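Putative uncharacterized protein (Methanosarcina barkeri str. Fusaro, PDB 3P43) is probably a manganese-dependent DNA repair phosphoesterase of the LigD 3'-phosphoesterase superfamily, removing blocking groups from DNA 3' ends. Local coordinates at residues V34-A39 with K99-D104; P63-G68 with K125-I130; R113-I118 with L133-Y138; A73-D78 with K143-F148. One frame throughout, in Å; residues are numbered along the deposited sequence. Where two conformers were deposited one is given.

Contact 1 (V34-A39 with K99-D104). With MN (manganese (II) ion), chain B.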
# COMPACT_ATOMS: atom_id res chain seq x y z
N VAL A 34 -4.77 -3.43 -2.42
CA VAL A 34 -4.06 -2.62 -3.38
C VAL A 34 -5.10 -2.07 -4.36
O VAL A 34 -5.77 -2.83 -5.06
CB VAL A 34 -3.01 -3.43 -4.15
CG1 VAL A 34 -2.39 -2.57 -5.25
CG2 VAL A 34 -1.94 -3.95 -3.20
N GLN A 35 -5.24 -0.76 -4.39
CA GLN A 35 -6.15 -0.11 -5.32
C GLN A 35 -5.38 0.67 -6.37
O GLN A 35 -4.57 1.55 -6.05
CB GLN A 35 -7.12 0.81 -4.56
CG GLN A 35 -8.33 0.08 -3.98
CD GLN A 35 -8.94 0.82 -2.80
OE1 GLN A 35 -8.24 1.52 -2.08
NE2 GLN A 35 -10.25 0.64 -2.59
N ARG A 36 -5.62 0.34 -7.63
CA ARG A 36 -5.14 1.15 -8.74
C ARG A 36 -5.95 2.42 -8.75
O ARG A 36 -7.18 2.38 -8.86
CB ARG A 36 -5.31 0.41 -10.06
CG ARG A 36 -4.59 1.09 -11.22
CD ARG A 36 -4.83 0.35 -12.52
NE ARG A 36 -6.17 0.57 -13.04
CZ ARG A 36 -6.87 -0.33 -13.72
NH1 ARG A 36 -6.35 -1.53 -13.96
NH2 ARG A 36 -8.09 -0.05 -14.16
N HIS A 37 -5.27 3.56 -8.63
CA HIS A 37 -5.96 4.84 -8.54
C HIS A 37 -5.63 5.69 -9.76
O HIS A 37 -4.50 6.13 -9.93
CB HIS A 37 -5.57 5.56 -7.25
CG HIS A 37 -6.40 6.76 -6.95
ND1 HIS A 37 -6.09 7.64 -5.93
CD2 HIS A 37 -7.52 7.24 -7.53
CE1 HIS A 37 -6.99 8.61 -5.90
NE2 HIS A 37 -7.87 8.39 -6.86
N ASP A 38 -6.63 5.91 -10.61
CA ASP A 38 -6.47 6.76 -11.79
C ASP A 38 -6.83 8.20 -11.44
O ASP A 38 -7.99 8.60 -11.55
CB ASP A 38 -7.35 6.25 -12.93
CG ASP A 38 -6.93 6.81 -14.29
OD1 ASP A 38 -6.02 7.66 -14.33
OD2 ASP A 38 -7.52 6.40 -15.32
N ALA A 39 -5.85 8.99 -11.02
CA ALA A 39 -6.10 10.36 -10.58
C ALA A 39 -5.35 11.32 -11.49
O ALA A 39 -5.46 11.25 -12.71
CB ALA A 39 -5.68 10.54 -9.13
N LYS A 99 -10.60 7.43 -10.47
CA LYS A 99 -11.12 6.09 -10.64
C LYS A 99 -10.37 5.10 -9.76
O LYS A 99 -9.14 5.09 -9.73
CB LYS A 99 -11.01 5.67 -12.11
CG LYS A 99 -11.73 6.61 -13.06
CD LYS A 99 -11.30 6.39 -14.50
CE LYS A 99 -12.08 7.27 -15.46
NZ LYS A 99 -13.55 7.04 -15.31
N VAL A 100 -11.12 4.26 -9.05
CA VAL A 100 -10.52 3.31 -8.12
C VAL A 100 -10.90 1.88 -8.47
O VAL A 100 -12.08 1.57 -8.61
CB VAL A 100 -10.96 3.60 -6.67
CG1 VAL A 100 -10.37 2.55 -5.71
CG2 VAL A 100 -10.56 5.02 -6.26
N GLU A 101 -9.91 1.01 -8.60
CA GLU A 101 -10.15 -0.40 -8.85
C GLU A 101 -9.32 -1.28 -7.92
O GLU A 101 -8.17 -0.96 -7.62
CB GLU A 101 -9.85 -0.77 -10.30
CG GLU A 101 -10.03 -2.26 -10.60
CD GLU A 101 -9.91 -2.58 -12.08
OE1 GLU A 101 -8.77 -2.62 -12.59
OE2 GLU A 101 -10.96 -2.78 -12.73
N ILE A 102 -9.90 -2.38 -7.47
CA ILE A 102 -9.18 -3.31 -6.62
C ILE A 102 -8.22 -4.11 -7.49
O ILE A 102 -8.66 -4.89 -8.34
CB ILE A 102 -10.11 -4.30 -5.89
CG1 ILE A 102 -11.19 -3.55 -5.11
CG2 ILE A 102 -9.30 -5.17 -4.93
CD1 ILE A 102 -10.71 -2.98 -3.81
N TRP A 103 -6.93 -3.89 -7.29
CA TRP A 103 -5.89 -4.60 -8.02
C TRP A 103 -5.51 -5.91 -7.34
O TRP A 103 -5.28 -6.92 -8.00
CB TRP A 103 -4.66 -3.72 -8.18
CG TRP A 103 -3.55 -4.32 -9.00
CD1 TRP A 103 -3.48 -4.36 -10.37
CD2 TRP A 103 -2.35 -4.93 -8.52
NE1 TRP A 103 -2.31 -4.96 -10.76
CE2 TRP A 103 -1.60 -5.32 -9.65
CE3 TRP A 103 -1.83 -5.19 -7.25
CZ2 TRP A 103 -0.37 -5.96 -9.54
CZ3 TRP A 103 -0.60 -5.82 -7.15
CH2 TRP A 103 0.11 -6.20 -8.29
N ASP A 104 -5.43 -5.89 -6.01
CA ASP A 104 -5.24 -7.11 -5.24
C ASP A 104 -5.88 -6.94 -3.86
O ASP A 104 -6.13 -5.82 -3.41
CB ASP A 104 -3.75 -7.45 -5.09
CG ASP A 104 -3.53 -8.90 -4.64
OD1 ASP A 104 -4.46 -9.71 -4.72
OD2 ASP A 104 -2.40 -9.22 -4.20
MN MN B . -4.22 7.45 -4.45
O HOH W 1 -10.37 -1.58 -15.18
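Val34 to Asp38 pairs antiparallel with Lys99 to Asp104, the strand axes 4.4 Å apart at closest, and the ladder slips by one residue at a classic beta bulge where Trp103 and Asp104 both face Val34. Val34 O takes two N-H groups there, Trp103 N at 2.7 Å and Asp104 N at 3.2 Å, the latter on a lone pair. At the bulge Val34 CG1 meets the Trp103 ring at CE3, 3.3 Å away. On the face of Val34, Arg36 and Glu101 lie alongside each other; Arg36 NH1 makes a salt bridge to Glu101 OE1 at 3.0 Å, OE1 sitting over a guanidinium face with the two planar groups 60° apart. A water in the guanidinium plane accepts from Arg36 NH2 and donates to Glu101 OE2. The other face carries Gln35, His37, Val100 and Ile102. Val100 CG1 packs on Gln35 CG at 3.6 Å, while the amide end of Gln35 is held by Arg47, Tyr83 and Phe86. His37 CG stands anti to the backbone N (chi1 -170°), beside the carbonyl carbon. Lys99 O lies near the ring plane at its edge, by CD2. His37 NE2 bonds to Ala97 O, which would orient the imidazole, and ND1 binds manganese at 2.4 Å. The pairing thus places His37, one of three protein ligands with His43 and Asp45, in the manganese site, consistent with a LigD-type phosphoesterase beta barrel.

Contact 2 (P63-G68 with K125-I130)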
# COMPACT_ATOMS: atom_id res chain seq x y z
N PRO A 63 2.89 -2.58 -7.44
CA PRO A 63 3.65 -3.23 -6.37
C PRO A 63 4.38 -4.43 -6.95
O PRO A 63 3.83 -5.11 -7.81
CB PRO A 63 2.55 -3.68 -5.39
CG PRO A 63 1.45 -2.69 -5.61
CD PRO A 63 1.47 -2.40 -7.09
N PRO A 64 5.61 -4.68 -6.50
CA PRO A 64 6.42 -5.72 -7.16
C PRO A 64 5.96 -7.12 -6.76
O PRO A 64 5.80 -7.40 -5.58
CB PRO A 64 7.83 -5.43 -6.63
CG PRO A 64 7.60 -4.82 -5.28
CD PRO A 64 6.32 -4.03 -5.38
N LYS A 65 5.75 -7.98 -7.75
CA LYS A 65 5.29 -9.34 -7.49
C LYS A 65 6.44 -10.27 -7.13
O LYS A 65 6.24 -11.33 -6.54
CB LYS A 65 4.52 -9.90 -8.69
CG LYS A 65 3.27 -9.11 -9.05
CD LYS A 65 2.60 -9.72 -10.27
CE LYS A 65 1.50 -8.83 -10.81
NZ LYS A 65 0.85 -9.41 -12.02
N ASP A 66 7.66 -9.87 -7.50
CA ASP A 66 8.85 -10.66 -7.23
C ASP A 66 9.93 -9.81 -6.57
O ASP A 66 9.99 -8.61 -6.79
CB ASP A 66 9.40 -11.25 -8.54
CG ASP A 66 8.50 -12.31 -9.13
OD1 ASP A 66 7.80 -13.00 -8.35
OD2 ASP A 66 8.51 -12.47 -10.36
N ALA A 67 10.79 -10.45 -5.78
CA ALA A 67 11.93 -9.77 -5.19
C ALA A 67 12.83 -9.21 -6.29
O ALA A 67 12.66 -9.54 -7.47
CB ALA A 67 12.72 -10.72 -4.30
N GLY A 68 13.77 -8.35 -5.90
CA GLY A 68 14.70 -7.75 -6.85
C GLY A 68 14.34 -6.32 -7.23
O GLY A 68 15.22 -5.52 -7.54
N LYS A 125 -3.49 -12.49 -4.28
CA LYS A 125 -3.48 -13.21 -5.55
C LYS A 125 -2.33 -12.75 -6.43
O LYS A 125 -1.85 -13.49 -7.28
CB LYS A 125 -4.80 -13.00 -6.29
CG LYS A 125 -6.02 -13.56 -5.58
CD LYS A 125 -7.24 -13.45 -6.47
CE LYS A 125 -8.44 -14.15 -5.86
NZ LYS A 125 -9.64 -14.05 -6.75
N GLU A 126 -1.91 -11.50 -6.24
CA GLU A 126 -0.76 -10.97 -6.95
C GLU A 126 0.43 -10.95 -6.02
O GLU A 126 1.53 -11.38 -6.39
CB GLU A 126 -1.06 -9.55 -7.44
CG GLU A 126 -2.33 -9.41 -8.25
CD GLU A 126 -2.25 -10.13 -9.59
OE1 GLU A 126 -1.43 -11.06 -9.74
OE2 GLU A 126 -3.02 -9.77 -10.50
N LEU A 127 0.21 -10.47 -4.81
CA LEU A 127 1.28 -10.32 -3.84
C LEU A 127 1.22 -11.44 -2.82
O LEU A 127 0.25 -11.56 -2.06
CB LEU A 127 1.18 -8.97 -3.14
CG LEU A 127 0.99 -7.73 -4.02
CD1 LEU A 127 1.13 -6.47 -3.18
CD2 LEU A 127 1.99 -7.72 -5.18
N LYS A 128 2.26 -12.27 -2.80
CA LYS A 128 2.40 -13.30 -1.79
C LYS A 128 3.80 -13.26 -1.19
O LYS A 128 4.78 -13.00 -1.88
CB LYS A 128 2.14 -14.68 -2.38
CG LYS A 128 0.81 -14.84 -3.06
CD LYS A 128 0.71 -16.19 -3.74
CE LYS A 128 -0.63 -16.37 -4.43
NZ LYS A 128 -0.85 -15.31 -5.45
N GLY A 129 3.89 -13.54 0.11
CA GLY A 129 5.18 -13.63 0.76
C GLY A 129 5.57 -12.37 1.50
O GLY A 129 4.77 -11.45 1.67
N ILE A 130 6.83 -12.31 1.91
CA ILE A 130 7.27 -11.23 2.79
C ILE A 130 7.62 -9.96 2.03
O ILE A 130 8.38 -9.98 1.07
CB ILE A 130 8.45 -11.67 3.68
CG1 ILE A 130 8.12 -12.99 4.38
CG2 ILE A 130 8.78 -10.58 4.70
CD1 ILE A 130 9.30 -13.61 5.10
O HOH W 2 4.10 -12.41 -4.97
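Leu127 reaches over to the two prolines with its branched end: CD1 lies 3.8 Å from Pro63 CB, and CD2 sits 3.8 Å from Pro64 O. Beside Leu127, Lys65 and Glu126 extend alongside each other in the same direction, and Lys65 NZ comes 3.6 Å from Glu126 OE1, a long salt bridge. The lysine is extended beyond CG, whereas Glu126 bends at chi2 (-67°), which sets its CD beside the end of the lysine. A water bridges the backbones, accepting from Lys128 N at 2.8 Å and lying 2.9 Å from Lys65 O. In the beta barrel, 63-68 is a loop linking strand 53-59 to strand 70-80. The segment 125-130 is mostly the turn that leads from strand 117-123 into strand 130-135, its hairpin partner, so the contact joins two connections between strands. Further out, Val34 touches both Pro63 and Leu127, and Trp103 lies against Lys65, Glu126 and Leu127. The Asp104 carboxylate accepts from the backbone N of Lys125, Glu126 and Leu127, which is likely to hold this bend in shape. On the other loop, Pro64 O accepts from Tyr131 OH and Lys65 O from Lys149 NZ.

Contact 3 (R113-I118 with L133-Y138)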
# COMPACT_ATOMS: atom_id res chain seq x y z
N ARG A 113 7.10 -4.17 13.20
CA ARG A 113 6.70 -2.79 12.97
C ARG A 113 7.40 -1.85 13.92
O ARG A 113 7.36 -2.02 15.14
CB ARG A 113 5.18 -2.60 13.09
CG ARG A 113 4.79 -1.12 13.06
CD ARG A 113 3.34 -0.90 12.68
NE ARG A 113 3.06 0.53 12.53
CZ ARG A 113 1.89 1.10 12.80
NH1 ARG A 113 0.88 0.37 13.25
NH2 ARG A 113 1.74 2.41 12.63
N GLU A 114 8.04 -0.84 13.34
CA GLU A 114 8.70 0.20 14.10
C GLU A 114 8.46 1.49 13.36
O GLU A 114 7.92 1.48 12.26
CB GLU A 114 10.20 -0.11 14.24
CG GLU A 114 10.48 -1.30 15.15
CD GLU A 114 11.93 -1.76 15.11
OE1 GLU A 114 12.70 -1.30 14.23
OE2 GLU A 114 12.30 -2.60 15.97
N GLU A 115 8.83 2.61 13.97
CA GLU A 115 8.59 3.92 13.36
C GLU A 115 9.03 3.96 11.88
O GLU A 115 8.29 4.45 11.02
CB GLU A 115 9.27 5.02 14.18
CG GLU A 115 9.22 6.41 13.56
CD GLU A 115 7.83 7.02 13.54
OE1 GLU A 115 6.86 6.36 13.98
OE2 GLU A 115 7.70 8.17 13.06
N ARG A 116 10.22 3.43 11.59
CA ARG A 116 10.78 3.51 10.25
C ARG A 116 10.81 2.20 9.47
O ARG A 116 11.48 2.11 8.44
CB ARG A 116 12.20 4.07 10.29
CG ARG A 116 12.30 5.57 10.47
CD ARG A 116 13.69 6.05 10.09
NE ARG A 116 14.72 5.12 10.55
CZ ARG A 116 15.36 4.26 9.76
NH1 ARG A 116 15.11 4.22 8.46
NH2 ARG A 116 16.27 3.45 10.29
N GLU A 117 10.10 1.19 9.94
CA GLU A 117 10.17 -0.10 9.29
C GLU A 117 8.94 -0.95 9.53
O GLU A 117 8.43 -1.02 10.65
CB GLU A 117 11.44 -0.86 9.71
CG GLU A 117 11.66 -2.16 8.93
CD GLU A 117 12.95 -2.87 9.33
OE1 GLU A 117 13.65 -2.39 10.25
OE2 GLU A 117 13.26 -3.92 8.73
N ILE A 118 8.47 -1.58 8.46
CA ILE A 118 7.34 -2.49 8.53
C ILE A 118 7.63 -3.72 7.68
O ILE A 118 8.03 -3.61 6.52
CB ILE A 118 6.04 -1.82 8.06
CG1 ILE A 118 5.71 -0.63 8.97
CG2 ILE A 118 4.89 -2.82 8.04
CD1 ILE A 118 4.44 0.11 8.62
N LEU A 133 8.70 -2.45 4.10
CA LEU A 133 8.65 -1.00 3.94
C LEU A 133 9.66 -0.35 4.89
O LEU A 133 9.59 -0.55 6.10
CB LEU A 133 7.24 -0.47 4.23
CG LEU A 133 6.16 -0.81 3.20
CD1 LEU A 133 4.78 -0.67 3.79
CD2 LEU A 133 6.31 0.06 1.96
N ILE A 134 10.60 0.41 4.33
CA ILE A 134 11.61 1.09 5.14
C ILE A 134 11.59 2.58 4.85
O ILE A 134 11.77 3.00 3.71
CB ILE A 134 13.03 0.56 4.84
CG1 ILE A 134 13.08 -0.96 4.98
CG2 ILE A 134 14.06 1.20 5.77
CD1 ILE A 134 14.47 -1.53 4.77
N ARG A 135 11.37 3.39 5.88
CA ARG A 135 11.28 4.83 5.68
C ARG A 135 12.67 5.43 5.62
O ARG A 135 13.44 5.32 6.58
CB ARG A 135 10.46 5.50 6.79
CG ARG A 135 10.15 6.97 6.48
CD ARG A 135 9.32 7.61 7.58
NE ARG A 135 10.12 7.90 8.77
CZ ARG A 135 9.60 8.30 9.93
NH1 ARG A 135 8.29 8.44 10.05
NH2 ARG A 135 10.40 8.54 10.97
N THR A 136 13.00 6.05 4.50
CA THR A 136 14.30 6.68 4.33
C THR A 136 14.56 7.71 5.43
O THR A 136 13.63 8.38 5.88
CB THR A 136 14.43 7.36 2.95
OG1 THR A 136 15.76 7.87 2.79
CG2 THR A 136 13.43 8.50 2.81
N LYS A 137 15.81 7.80 5.88
CA LYS A 137 16.19 8.80 6.87
C LYS A 137 16.51 10.13 6.20
O LYS A 137 16.73 11.14 6.87
CB LYS A 137 17.43 8.36 7.65
CG LYS A 137 17.31 7.04 8.41
CD LYS A 137 18.28 7.03 9.60
CE LYS A 137 18.87 5.65 9.87
NZ LYS A 137 20.19 5.45 9.20
N TYR A 138 16.54 10.13 4.87
CA TYR A 138 17.00 11.30 4.13
C TYR A 138 15.88 12.28 3.77
O TYR A 138 14.76 11.88 3.48
CB TYR A 138 17.74 10.85 2.86
CG TYR A 138 18.32 12.00 2.08
CD1 TYR A 138 19.44 12.69 2.55
CD2 TYR A 138 17.74 12.42 0.89
CE1 TYR A 138 19.97 13.75 1.84
CE2 TYR A 138 18.26 13.47 0.18
CZ TYR A 138 19.37 14.14 0.65
OH TYR A 138 19.90 15.19 -0.05
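Arg116, with CG anti to the carbonyl carbon and a bend at chi3 (-40°), and Arg135, with CG anti to the backbone N (chi1 -170°) and a bend at chi3, cross at about a right angle. Arg116 CG packs 3.6 Å from Arg135 NE. Arg116 NH1 donates to Arg135 O at 2.7 Å, the acceptor lying in the guanidinium plane and the donor nearly along the C=O axis. Over a face of the same guanidinium lies the Lys137 chain, with CE 3.4 Å from Arg116 NH2. Arg135 NH1 in turn makes a salt bridge to Glu115 OE2 at 3.1 Å, meeting the oxygen from above the carboxylate plane; NH2 adds a weak bond to the same atom. The backbones pair antiparallel: Arg135 N donates to Arg116 O, and Ile118 and Leu133 exchange two bonds, with CB atoms 4.2 Å apart on the buried face. An alanine in place of Arg116 would probably leave Arg135 O without its side-chain donor and take away the flat group that the Lys137 chain packs on. The type I turn from Glu114 to Glu117 brings strand 98-114 round into strand 117-123, which forms a hairpin with strand 130-135. Inward, Leu133 and Ile118 rest on Trp57. Several positive groups gather at this end, and Arg116 NH2 stands 4.5 Å from Lys137 NZ. The Glu115 carboxylate is likely to offset part of that charge, while the Arg116-to-carbonyl bond joins the turn before strand 117-123 to the end of strand 130-135.

Contact 4 (A73-D78 with K143-F148)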
# COMPACT_ATOMS: atom_id res chain seq x y z
N ALA A 73 7.36 4.32 -2.05
CA ALA A 73 6.04 4.33 -1.43
C ALA A 73 5.90 5.58 -0.58
O ALA A 73 6.68 5.81 0.33
CB ALA A 73 5.82 3.09 -0.60
N ILE A 74 4.90 6.40 -0.90
CA ILE A 74 4.67 7.65 -0.20
C ILE A 74 3.50 7.53 0.76
O ILE A 74 2.37 7.30 0.32
CB ILE A 74 4.37 8.80 -1.19
CG1 ILE A 74 5.37 8.78 -2.34
CG2 ILE A 74 4.38 10.15 -0.47
CD1 ILE A 74 5.01 9.72 -3.49
N GLU A 75 3.76 7.67 2.06
CA GLU A 75 2.69 7.61 3.05
C GLU A 75 1.60 8.63 2.74
O GLU A 75 1.89 9.81 2.47
CB GLU A 75 3.25 7.84 4.45
CG GLU A 75 2.19 7.93 5.54
CD GLU A 75 2.77 8.10 6.93
OE1 GLU A 75 3.58 7.25 7.35
OE2 GLU A 75 2.41 9.09 7.61
N THR A 76 0.36 8.19 2.78
CA THR A 76 -0.78 9.07 2.61
C THR A 76 -1.62 8.99 3.89
O THR A 76 -1.21 8.36 4.87
CB THR A 76 -1.65 8.67 1.41
OG1 THR A 76 -2.12 7.32 1.59
CG2 THR A 76 -0.83 8.75 0.12
N GLU A 77 -2.78 9.62 3.90
CA GLU A 77 -3.61 9.61 5.09
C GLU A 77 -4.30 8.26 5.29
O GLU A 77 -4.53 7.53 4.33
CB GLU A 77 -4.62 10.75 5.06
CG GLU A 77 -4.06 12.07 5.56
CD GLU A 77 -4.24 13.21 4.58
OE1 GLU A 77 -5.34 13.30 3.99
OE2 GLU A 77 -3.30 14.01 4.41
N ASP A 78 -4.61 7.93 6.54
CA ASP A 78 -5.40 6.75 6.86
C ASP A 78 -6.72 6.74 6.11
O ASP A 78 -7.34 7.79 5.91
CB ASP A 78 -5.69 6.70 8.36
CG ASP A 78 -4.45 6.53 9.20
OD1 ASP A 78 -3.38 6.24 8.61
OD2 ASP A 78 -4.54 6.68 10.43
N LYS A 143 9.28 11.97 4.63
CA LYS A 143 10.16 10.95 4.06
C LYS A 143 9.42 9.75 3.47
O LYS A 143 8.54 9.17 4.10
CB LYS A 143 11.19 10.50 5.09
CG LYS A 143 12.11 11.63 5.53
CD LYS A 143 12.74 11.34 6.88
CE LYS A 143 13.53 12.55 7.37
NZ LYS A 143 12.67 13.76 7.46
N GLY A 144 9.81 9.38 2.25
CA GLY A 144 9.22 8.25 1.56
C GLY A 144 9.72 6.91 2.07
O GLY A 144 10.65 6.84 2.88
N TRP A 145 9.12 5.84 1.58
CA TRP A 145 9.48 4.50 2.01
C TRP A 145 9.99 3.68 0.84
O TRP A 145 9.44 3.75 -0.26
CB TRP A 145 8.26 3.79 2.60
CG TRP A 145 7.69 4.44 3.81
CD1 TRP A 145 7.10 5.67 3.88
CD2 TRP A 145 7.63 3.89 5.13
NE1 TRP A 145 6.67 5.91 5.16
CE2 TRP A 145 6.99 4.84 5.94
CE3 TRP A 145 8.06 2.68 5.69
CZ2 TRP A 145 6.76 4.62 7.31
CZ3 TRP A 145 7.84 2.47 7.04
CH2 TRP A 145 7.19 3.44 7.84
N LEU A 146 11.02 2.89 1.10
CA LEU A 146 11.49 1.90 0.14
C LEU A 146 10.62 0.64 0.27
O LEU A 146 10.53 0.06 1.34
CB LEU A 146 12.94 1.53 0.41
CG LEU A 146 13.59 0.67 -0.67
CD1 LEU A 146 13.88 1.54 -1.86
CD2 LEU A 146 14.86 0.03 -0.15
N PHE A 147 10.01 0.23 -0.84
CA PHE A 147 9.03 -0.85 -0.81
C PHE A 147 9.49 -2.03 -1.69
O PHE A 147 9.74 -1.86 -2.87
CB PHE A 147 7.69 -0.30 -1.31
CG PHE A 147 6.56 -1.30 -1.31
CD1 PHE A 147 6.49 -2.31 -0.36
CD2 PHE A 147 5.55 -1.21 -2.25
CE1 PHE A 147 5.45 -3.21 -0.36
CE2 PHE A 147 4.50 -2.11 -2.26
CZ PHE A 147 4.45 -3.11 -1.31
N PHE A 148 9.59 -3.22 -1.11
CA PHE A 148 10.03 -4.38 -1.89
C PHE A 148 9.62 -5.73 -1.30
O PHE A 148 9.30 -5.83 -0.12
CB PHE A 148 11.55 -4.34 -2.10
CG PHE A 148 12.35 -4.37 -0.82
CD1 PHE A 148 12.82 -5.56 -0.31
CD2 PHE A 148 12.64 -3.19 -0.15
CE1 PHE A 148 13.56 -5.59 0.86
CE2 PHE A 148 13.39 -3.21 1.02
CZ PHE A 148 13.85 -4.41 1.53
O HOH W 3 6.21 9.25 2.57
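The Trp145 indole has Ala73 O near its plane at one edge, 3.6 Å from CD1, and a water also in plane at the edge; Glu75 CB approaches NE1 obliquely at 4.0 Å. Another indole, that of Trp57, meets Trp145 edge-to-face, and Leu133 and Arg135 of strand 130-135 also touch it. These groups sit where strands 70-80 and 145-149 meet antiparallel in the curled sheet of the beta barrel, a junction that brings the last strand of the chain between 70-80 and 130-135. Ala73 and Trp145 form a hydrogen-bonded pair: Ala73 N donates to Trp145 O at 2.8 Å and Trp145 N to Ala73 O at 2.7 Å, each donor in the carbonyl plane. Ala73 CB packs against the CB atoms of both Trp145 and Phe147, at 4.1 Å and 3.9 Å. Phe147 has CG anti to the backbone N (chi1 -179°), which swings CG away from Ala73; its ring meets that of Phe46 and touches Pro63. An alanine at Trp145 would keep the backbone pair but would probably open a gap beside Trp57 and Leu133, leaving the Trp57 ring without its edge-to-face mate. Past the paired residues the strands diverge, and the same water that lies at the indole edge spans the opening, accepting from Glu75 N at 3.0 Å and donating to Lys143 O at 2.8 Å.

Contacts 1, 3 and 4 are antiparallel pairings within one curled sheet, whereas contact 2 joins two loops. Contact 1 pairs strand 98-114, contact 3 the strand that follows it, and they lie on opposite sides of the chain's centre: one carries a manganese ligand, the other a charged rim over a buried Ile118-Leu133 pair. Contact 4 is closest to the centre and the most apolar of the sheet pairings; it adjoins contact 3 through Ile134 O to Leu146 N, and Leu133 packs on Phe147. Contact 2 is also largely buried, with an ion pair at its margin. It bridges its neighbours, since Asp104 of contact 1 holds the 125-130 loop while Pro63 and Pro64 touch Phe147 of contact 4.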